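PDB 6SXT: alpha-L-arabinofuranosidase B from Aspergillus kawachii, which hydrolyses terminal non-reducing alpha-L-arabinofuranosides from arabinoxylan, arabinan and arabinogalactan side chains, using an N-terminal catalytic domain and a C-terminal arabinose-binding domain. Local coordinates for residues A[333-339]-A[474-480]; A[322-328]-A[382-388]; A[204-209]-A[259-265]. Residues are numbered along the deposited sequence.

Contact 1: residues A[333-339]-A[474-480]; sequences VVSLRVT and SFEIETA
Leu336 and Ile477 face each other at the apolar centre, a non-hydrogen-bonded pair of two antiparallel strands with CA atoms 5.0 Å apart. Leu336 (chi1 m, chi2 t) brings CD2 to 4.0 Å from Ile477 CG1, and on the same face Val338 CG2 lies 4.1 Å from Phe475 CE1; Leu336, Val338 and Phe475 are buried, while Ile477 lies nearer the surface. The axes of strands 333-338 and 475-479 approach to 4.4 Å, with 148° between their N-to-C directions, close to antiparallel. Two hydrogen-bonded pairs flank the centre. Ser335 N donates to Glu478 O (2.9 Å) and Glu478 N to Ser335 O (2.8 Å); Arg337 N donates to Glu476 O (2.8 Å) and Glu476 N to Arg337 O (2.9 Å). Their side chains take the other, polar face, where the long Arg337 (chi1 t, chi2 t, chi3 p) reaches diagonally to Glu478 in a salt bridge, NE to OE2 2.8 Å. Tyr347 holds the other oxygen of Glu478. At one end Thr339 OG1 donates to Ser474 O (2.9 Å), and a water joins Thr339 N to Ser474 O; at the other, a water links Val333 O to Ala480 N. This pairing closes the beta-trefoil, bringing its first and last strands together. Strand 346-351 packs beside it through Ile348 and Tyr347, while Phe475 reaches Phe445 and the arabinose-binding His447 on strand 444-448.

Contact 2: residues A[322-328]-A[382-388]; sequences LVSGPSF and NSQCFSF
Three phenylalanines meet edge to face in succession: Phe328 turns its ring edge to the face of Phe386, while Phe388 turns its own edge to the face of Phe328. This aromatic cluster belongs to the beta-trefoil arabinose-binding domain, and it packs the irregular lead-in 322-328 against the start of strand 386-390. Centroids are 5.7 Å apart for Phe328 and Phe386 (planes at 68°) and 5.4 Å for Phe328 and Phe388 (82°). All three rings use chi1 m with chi2 near -80° to -90°. Phe328 CB also sits over the Phe386 ring in a CH-pi contact, 4.0 Å from the centroid. A phenyl ring offers both a face and a hydrogen-bearing edge, so each can pack edge to face against the next, and Val376 and Pro424 enclose them further.

Between the two ends of the lead-in, Gly325 has a positive phi (78°) that favours glycine, and the chain bows away before returning at Ser327. At the other end of the contact, Asn382 to Cys385 form a type I turn, with Cys385 N bonded to Asn382 O (3.1 Å) and an Asx turn from Gln384 N to Asn382 OD1 (2.9 Å). Leu322 CB lies 3.8 Å from Cys385 SG, whose disulfide to Cys423 fixes the turn to strand 422-426. Gln384, with an amide able to accept and donate, bonds Gly320 O through NE2 and receives Leu322 N at OE1, 2.9 Å away and nearly straight at 170°.

Contact 3: residues A[204-209]-A[259-265]; sequences MENNLF and RPDYSGY. With LXE ([(1~{S},2~{S},3~{S},4~{S})-2-(hydroxymethyl)-3,4-bis(oxidanyl)cyclopentyl]azanium), chain G.
Covalent chemistry dominates one side of this contact: Glu205, the catalytic nucleophile, is joined through OE2 to C1' of the inhibitor LXE at 1.4 Å, a mimic of the glycosyl-enzyme intermediate of a retaining glycosidase.

Hydrogen bonds hold both the inhibitor and the loop. LXE O2' donates to Glu205 OE1 (2.7 Å), and Asn207 N donates to LXE O5' (3.1 Å). Tyr265 OH, at the tip of a ring long enough to reach the active-site loop, donates to Glu205 O (2.7 Å) and accepts from Asn207 ND2 (3.1 Å), so the segment 259-265 grips the nucleophile by its backbone while the Glu205 side chain leads away to the sugar site. Asn207 ND2 also binds Glu214. The loop is tightly wound: Glu205 and Asn206 have positive phi (77° and 57°), and Met204 N bonds to Asn207 O (3.1 Å).

Aromatic and apolar contacts fill the space behind. Phe209 (chi1 m) presents its edge to the Tyr265 face in a T-shaped pair, centroids 5.1 Å apart and planes at 89°. Pro260 CG lies 3.4 Å from the Phe209 centroid, over the face, in a CH-pi contact. Met204, extended as m, t, t, packs CB 3.6 Å from Tyr265 CE1 and sets SD 5.1 Å from the Tyr265 ring centroid, an oblique Met-aromatic contact; the same SD accepts a weak hydrogen bond from Arg259 NH1 (3.7 Å). Gly264, with phi 103°, suits the type II turn Tyr262 to Tyr265.

Arg259 is salt-bridged to Glu180 on strand 180-185, and Trp239 of strand 238-245 packs on Met204, Phe209 and Pro260, next to the sheet that ends in strand 208-209.

In the fold
Contacts 1 and 2 both belong to the arabinose-binding domain and share a four-stranded sheet, with strands 333-338 and 475-479 at one side and 386-390 at its other edge. They touch: Ile477 CD1 lies 3.6 Å from Phe328 CZ, so the two apolar faces merge. Contact 1 is backbone strand pairing with a polar, partly exposed outer face; contact 2, also partly buried, joins a loop to a strand chiefly through side chains. Contact 3 is more deeply buried and lies in the catalytic domain, its centre about 54 Å from that of contact 1 and about 43 Å from that of contact 2. There the side-chain packing backs the loop of the nucleophile Glu205, here covalently linked to the inhibitor.

Contact 1: residues A[333-339]-A[474-480]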
# COMPACT_ATOMS: atom_id res chain seq x y z
N VAL A 333 -17.55 17.67 18.14
CA VAL A 333 -16.52 17.66 19.20
C VAL A 333 -16.77 16.47 20.11
O VAL A 333 -17.91 16.28 20.53
CB VAL A 333 -16.54 18.99 20.00
CG1 VAL A 333 -15.28 19.09 20.83
CG2 VAL A 333 -16.67 20.15 19.04
N VAL A 334 -15.75 15.70 20.39
CA VAL A 334 -15.91 14.43 21.12
C VAL A 334 -14.88 14.32 22.23
O VAL A 334 -13.82 14.96 22.15
CB VAL A 334 -15.77 13.21 20.16
CG1 VAL A 334 -16.79 13.30 19.04
CG2 VAL A 334 -14.36 13.08 19.63
N SER A 335 -15.14 13.40 23.15
CA SER A 335 -14.11 12.86 24.04
C SER A 335 -14.08 11.35 23.77
O SER A 335 -15.12 10.79 23.38
CB SER A 335 -14.35 13.20 25.52
OG SER A 335 -14.23 14.63 25.68
N LEU A 336 -12.93 10.77 23.94
CA LEU A 336 -12.68 9.34 23.56
C LEU A 336 -12.27 8.62 24.83
O LEU A 336 -11.17 8.84 25.40
CB LEU A 336 -11.61 9.29 22.45
CG LEU A 336 -12.03 9.94 21.15
CD1 LEU A 336 -10.85 10.09 20.22
CD2 LEU A 336 -13.13 9.16 20.45
N ARG A 337 -13.11 7.69 25.26
CA ARG A 337 -12.95 7.00 26.56
C ARG A 337 -12.29 5.64 26.39
O ARG A 337 -12.71 4.89 25.48
CB ARG A 337 -14.30 6.83 27.25
CG ARG A 337 -14.13 6.33 28.68
CD ARG A 337 -15.43 6.27 29.47
NE ARG A 337 -16.42 5.43 28.82
CZ ARG A 337 -16.43 4.10 28.85
NH1 ARG A 337 -15.50 3.44 29.50
NH2 ARG A 337 -17.40 3.45 28.24
N VAL A 338 -11.28 5.37 27.20
CA VAL A 338 -10.60 4.06 27.27
C VAL A 338 -11.58 2.98 27.68
O VAL A 338 -12.46 3.22 28.56
CB VAL A 338 -9.41 4.16 28.21
CG1 VAL A 338 -8.80 2.82 28.50
CG2 VAL A 338 -8.35 5.09 27.68
N THR A 339 -11.48 1.79 27.07
CA THR A 339 -12.43 0.69 27.37
C THR A 339 -11.69 -0.47 28.01
O THR A 339 -12.38 -1.42 28.42
CB THR A 339 -13.22 0.24 26.12
OG1 THR A 339 -12.29 -0.41 25.23
CG2 THR A 339 -13.96 1.37 25.47
N SER A 474 -9.64 0.19 21.40
CA SER A 474 -11.08 0.41 21.33
C SER A 474 -11.44 1.57 22.25
O SER A 474 -11.08 1.50 23.46
CB SER A 474 -11.84 -0.84 21.69
OG SER A 474 -11.54 -1.90 20.75
N PHE A 475 -12.11 2.57 21.73
CA PHE A 475 -12.48 3.80 22.48
C PHE A 475 -13.94 4.10 22.27
O PHE A 475 -14.44 4.10 21.15
CB PHE A 475 -11.63 4.98 22.03
CG PHE A 475 -10.17 4.73 22.22
CD1 PHE A 475 -9.53 4.99 23.44
CD2 PHE A 475 -9.41 4.15 21.22
CE1 PHE A 475 -8.18 4.76 23.59
CE2 PHE A 475 -8.07 3.92 21.38
CZ PHE A 475 -7.43 4.21 22.56
N GLU A 476 -14.65 4.44 23.35
CA GLU A 476 -16.04 4.91 23.24
C GLU A 476 -16.07 6.39 22.92
O GLU A 476 -15.30 7.17 23.52
CB GLU A 476 -16.79 4.63 24.54
CG GLU A 476 -17.15 3.16 24.72
CD GLU A 476 -18.35 2.68 23.91
OE1 GLU A 476 -18.91 3.45 23.10
OE2 GLU A 476 -18.72 1.52 24.12
N ILE A 477 -16.95 6.77 22.03
CA ILE A 477 -17.13 8.17 21.57
C ILE A 477 -18.18 8.78 22.50
O ILE A 477 -19.32 8.29 22.53
CB ILE A 477 -17.57 8.26 20.12
CG1 ILE A 477 -16.61 7.54 19.17
CG2 ILE A 477 -17.78 9.72 19.72
CD1 ILE A 477 -17.21 7.28 17.80
N GLU A 478 -17.76 9.81 23.23
CA GLU A 478 -18.63 10.49 24.21
C GLU A 478 -18.73 11.96 23.86
O GLU A 478 -17.92 12.49 23.12
CB GLU A 478 -18.13 10.18 25.61
CG GLU A 478 -18.48 8.75 25.93
CD GLU A 478 -18.14 8.22 27.28
OE1 GLU A 478 -17.68 9.04 28.13
OE2 GLU A 478 -18.34 7.01 27.44
N THR A 479 -19.76 12.59 24.42
CA THR A 479 -19.87 14.06 24.45
C THR A 479 -18.54 14.66 24.92
O THR A 479 -17.97 14.16 25.88
CB THR A 479 -20.97 14.45 25.46
OG1 THR A 479 -22.17 13.75 25.11
CG2 THR A 479 -21.25 15.93 25.44
N ALA A 480 -18.09 15.71 24.25
CA ALA A 480 -16.85 16.41 24.64
C ALA A 480 -17.04 17.05 26.03
O ALA A 480 -18.09 17.64 26.33
CB ALA A 480 -16.51 17.45 23.64
O HOH W 1 -19.80 17.06 22.27
O HOH W 2 -17.96 0.53 26.79
O HOH W 3 -9.10 1.28 25.36

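Contact 2: residues A[322-328]-A[382-388]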
# COMPACT_ATOMS: atom_id res chain seq x y z
N LEU A 322 -13.37 3.02 3.43
CA LEU A 322 -12.32 2.84 4.45
C LEU A 322 -12.89 2.85 5.88
O LEU A 322 -12.10 2.63 6.80
CB LEU A 322 -11.35 4.02 4.32
CG LEU A 322 -10.32 3.85 3.20
CD1 LEU A 322 -9.76 5.17 2.76
CD2 LEU A 322 -9.20 2.89 3.58
N VAL A 323 -14.17 3.09 6.07
CA VAL A 323 -14.73 3.40 7.40
C VAL A 323 -15.79 2.38 7.77
O VAL A 323 -16.55 1.92 6.90
CB VAL A 323 -15.29 4.83 7.40
CG1 VAL A 323 -15.93 5.17 8.73
CG2 VAL A 323 -14.18 5.79 7.08
N SER A 324 -15.80 1.99 9.02
CA SER A 324 -16.90 1.22 9.61
C SER A 324 -17.13 1.67 11.04
O SER A 324 -16.29 2.40 11.60
CB SER A 324 -16.62 -0.28 9.54
OG SER A 324 -15.58 -0.67 10.40
N GLY A 325 -18.19 1.12 11.65
CA GLY A 325 -18.50 1.46 13.05
C GLY A 325 -19.18 2.82 13.15
O GLY A 325 -19.59 3.44 12.18
N PRO A 326 -19.37 3.29 14.41
CA PRO A 326 -20.07 4.55 14.63
C PRO A 326 -19.51 5.77 13.89
O PRO A 326 -20.25 6.65 13.44
CB PRO A 326 -19.93 4.74 16.14
CG PRO A 326 -18.92 3.78 16.62
CD PRO A 326 -18.91 2.64 15.62
N SER A 327 -18.24 5.86 13.75
CA SER A 327 -17.75 7.07 12.98
C SER A 327 -18.25 8.46 13.48
O SER A 327 -18.74 8.62 14.64
CB SER A 327 -18.04 6.94 11.51
OG SER A 327 -17.20 7.79 10.74
N PHE A 328 -18.04 9.49 12.67
CA PHE A 328 -18.00 10.92 13.05
C PHE A 328 -18.58 11.78 11.94
O PHE A 328 -18.72 11.30 10.82
CB PHE A 328 -16.56 11.39 13.30
CG PHE A 328 -15.82 10.60 14.35
CD1 PHE A 328 -15.98 10.86 15.71
CD2 PHE A 328 -14.98 9.56 13.98
CE1 PHE A 328 -15.26 10.15 16.65
CE2 PHE A 328 -14.35 8.78 14.94
CZ PHE A 328 -14.47 9.09 16.28
N ASN A 382 -7.27 12.11 3.34
CA ASN A 382 -8.31 11.25 2.74
C ASN A 382 -9.66 11.72 3.23
O ASN A 382 -9.87 11.68 4.45
CB ASN A 382 -8.07 9.77 3.03
CG ASN A 382 -9.08 8.96 2.25
OD1 ASN A 382 -10.27 8.98 2.54
ND2 ASN A 382 -8.61 8.26 1.21
N SER A 383 -10.51 12.15 2.31
CA SER A 383 -11.78 12.80 2.71
C SER A 383 -12.82 11.81 3.26
O SER A 383 -13.82 12.28 3.78
CB SER A 383 -12.34 13.58 1.54
OG SER A 383 -12.72 12.66 0.56
N GLN A 384 -12.63 10.48 3.19
CA GLN A 384 -13.53 9.50 3.85
C GLN A 384 -13.18 9.37 5.33
O GLN A 384 -14.00 8.98 6.11
CB GLN A 384 -13.33 8.05 3.36
CG GLN A 384 -13.58 7.77 1.93
CD GLN A 384 -13.66 6.25 1.79
OE1 GLN A 384 -14.33 5.58 2.59
NE2 GLN A 384 -12.91 5.80 0.81
N CYS A 385 -11.94 9.67 5.68
CA CYS A 385 -11.38 9.46 7.01
C CYS A 385 -11.41 10.81 7.74
O CYS A 385 -12.16 11.74 7.31
CB CYS A 385 -10.02 8.83 6.92
SG CYS A 385 -10.18 7.19 6.09
N PHE A 386 -10.77 10.86 8.89
CA PHE A 386 -10.90 12.01 9.82
C PHE A 386 -9.52 12.39 10.35
O PHE A 386 -8.53 11.61 10.41
CB PHE A 386 -11.91 11.73 10.93
CG PHE A 386 -13.30 11.48 10.41
CD1 PHE A 386 -14.12 12.54 10.07
CD2 PHE A 386 -13.73 10.20 10.12
CE1 PHE A 386 -15.38 12.33 9.56
CE2 PHE A 386 -14.99 9.99 9.60
CZ PHE A 386 -15.81 11.04 9.30
N SER A 387 -9.50 13.66 10.85
CA SER A 387 -8.36 14.17 11.62
C SER A 387 -8.93 14.80 12.91
O SER A 387 -10.10 15.22 12.89
CB SER A 387 -7.56 15.15 10.81
OG SER A 387 -7.00 14.54 9.62
N PHE A 388 -8.15 14.75 13.98
CA PHE A 388 -8.61 15.11 15.34
C PHE A 388 -7.85 16.35 15.80
O PHE A 388 -6.65 16.31 15.95
CB PHE A 388 -8.41 13.93 16.27
CG PHE A 388 -9.28 12.77 15.88
CD1 PHE A 388 -10.56 12.65 16.38
CD2 PHE A 388 -8.87 11.88 14.91
CE1 PHE A 388 -11.41 11.64 15.97
CE2 PHE A 388 -9.72 10.85 14.51
CZ PHE A 388 -10.97 10.74 15.04

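Contact 3: residues A[204-209]-A[259-265]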
# COMPACT_ATOMS: atom_id res chain seq x y z
N MET A 204 15.95 0.53 -13.69
CA MET A 204 16.93 -0.36 -14.37
C MET A 204 18.19 -0.52 -13.51
O MET A 204 19.14 -1.10 -14.02
CB MET A 204 17.29 0.20 -15.75
CG MET A 204 16.11 0.23 -16.69
SD MET A 204 16.62 0.54 -18.41
CE MET A 204 15.05 1.07 -19.11
N GLU A 205 18.10 -0.10 -12.25
CA GLU A 205 19.17 -0.09 -11.22
C GLU A 205 20.13 1.09 -11.49
O GLU A 205 20.61 1.26 -12.63
CB GLU A 205 19.89 -1.43 -11.14
CG GLU A 205 20.88 -1.54 -9.99
CD GLU A 205 20.31 -1.37 -8.60
OE1 GLU A 205 20.25 -2.30 -7.80
OE2 GLU A 205 19.81 -0.13 -8.20
N ASN A 206 20.37 1.82 -10.42
CA ASN A 206 21.15 3.08 -10.37
C ASN A 206 20.54 4.08 -11.34
O ASN A 206 21.21 5.00 -11.81
CB ASN A 206 22.63 2.82 -10.68
CG ASN A 206 23.22 1.74 -9.79
OD1 ASN A 206 24.02 0.95 -10.28
ND2 ASN A 206 22.86 1.69 -8.53
N ASN A 207 19.23 3.99 -11.54
CA ASN A 207 18.49 4.93 -12.40
C ASN A 207 17.01 4.50 -12.38
O ASN A 207 16.76 3.36 -12.69
CB ASN A 207 18.99 4.99 -13.84
CG ASN A 207 19.87 6.21 -14.13
OD1 ASN A 207 19.56 7.35 -13.75
ND2 ASN A 207 21.05 5.93 -14.70
N LEU A 208 16.15 5.49 -12.16
CA LEU A 208 14.73 5.43 -12.58
C LEU A 208 14.69 6.25 -13.85
O LEU A 208 15.15 7.42 -13.83
CB LEU A 208 13.86 6.03 -11.50
CG LEU A 208 13.96 5.43 -10.10
CD1 LEU A 208 13.03 6.15 -9.16
CD2 LEU A 208 13.67 3.96 -10.10
N PHE A 209 14.24 5.67 -14.93
CA PHE A 209 14.17 6.33 -16.24
C PHE A 209 12.74 6.71 -16.57
O PHE A 209 11.84 5.86 -16.61
CB PHE A 209 14.74 5.42 -17.33
CG PHE A 209 16.25 5.32 -17.29
CD1 PHE A 209 17.02 6.40 -17.70
CD2 PHE A 209 16.89 4.15 -16.96
CE1 PHE A 209 18.40 6.31 -17.72
CE2 PHE A 209 18.27 4.05 -17.03
CZ PHE A 209 19.02 5.14 -17.37
N ARG A 259 17.35 1.56 -25.50
CA ARG A 259 17.85 1.71 -24.14
C ARG A 259 18.57 3.03 -23.94
O ARG A 259 19.09 3.56 -24.94
CB ARG A 259 18.84 0.63 -23.68
CG ARG A 259 18.27 -0.78 -23.64
CD ARG A 259 17.51 -1.09 -22.35
NE ARG A 259 16.79 -2.34 -22.55
CZ ARG A 259 15.81 -2.78 -21.73
NH1 ARG A 259 15.48 -2.12 -20.65
NH2 ARG A 259 15.23 -3.89 -22.05
N PRO A 260 18.56 3.59 -22.72
CA PRO A 260 19.25 4.82 -22.41
C PRO A 260 20.73 4.62 -22.79
O PRO A 260 21.25 3.57 -22.47
CB PRO A 260 19.09 5.02 -20.92
CG PRO A 260 17.81 4.25 -20.56
CD PRO A 260 17.86 3.08 -21.49
N ASP A 261 21.31 5.59 -23.48
CA ASP A 261 22.69 5.47 -24.03
C ASP A 261 23.64 5.82 -22.87
O ASP A 261 24.33 6.86 -22.91
CB ASP A 261 22.82 6.29 -25.33
CG ASP A 261 22.07 5.80 -26.59
OD1 ASP A 261 21.99 4.59 -26.86
OD2 ASP A 261 21.56 6.65 -27.36
N TYR A 262 23.67 5.03 -21.80
CA TYR A 262 24.57 5.15 -20.62
C TYR A 262 25.12 3.76 -20.32
O TYR A 262 24.47 2.77 -20.64
CB TYR A 262 23.90 5.71 -19.38
CG TYR A 262 23.23 7.04 -19.60
CD1 TYR A 262 21.93 7.09 -20.08
CD2 TYR A 262 23.88 8.25 -19.38
CE1 TYR A 262 21.31 8.28 -20.38
CE2 TYR A 262 23.28 9.46 -19.68
CZ TYR A 262 21.98 9.47 -20.16
OH TYR A 262 21.33 10.62 -20.45
N SER A 263 26.38 3.66 -19.84
CA SER A 263 27.08 2.37 -19.64
C SER A 263 26.23 1.45 -18.77
O SER A 263 25.86 1.88 -17.66
CB SER A 263 28.44 2.54 -18.97
OG SER A 263 29.41 3.04 -19.89
N GLY A 264 26.00 0.24 -19.24
CA GLY A 264 25.47 -0.86 -18.43
C GLY A 264 24.00 -1.10 -18.69
O GLY A 264 23.50 -2.09 -18.19
N TYR A 265 23.34 -0.35 -19.59
CA TYR A 265 21.90 -0.60 -19.88
C TYR A 265 21.65 -1.30 -21.20
O TYR A 265 20.49 -1.56 -21.57
CB TYR A 265 21.14 0.73 -19.77
CG TYR A 265 21.24 1.31 -18.40
CD1 TYR A 265 20.62 0.71 -17.31
CD2 TYR A 265 22.01 2.42 -18.11
CE1 TYR A 265 20.72 1.22 -16.04
CE2 TYR A 265 22.15 2.93 -16.85
CZ TYR A 265 21.50 2.34 -15.78
OH TYR A 265 21.64 2.88 -14.57
C1' LXE G . 19.45 0.11 -6.87
C2' LXE G . 18.09 -0.37 -6.37
O2' LXE G . 17.95 -1.74 -6.51
C3' LXE G . 17.19 0.40 -7.23
O3' LXE G . 15.80 0.24 -6.74
C4' LXE G . 17.69 1.81 -6.98
C5' LXE G . 17.35 2.77 -8.10
O5' LXE G . 17.75 2.34 -9.38
C6' LXE G . 19.25 1.60 -6.80
N1' LXE G . 19.58 2.16 -5.45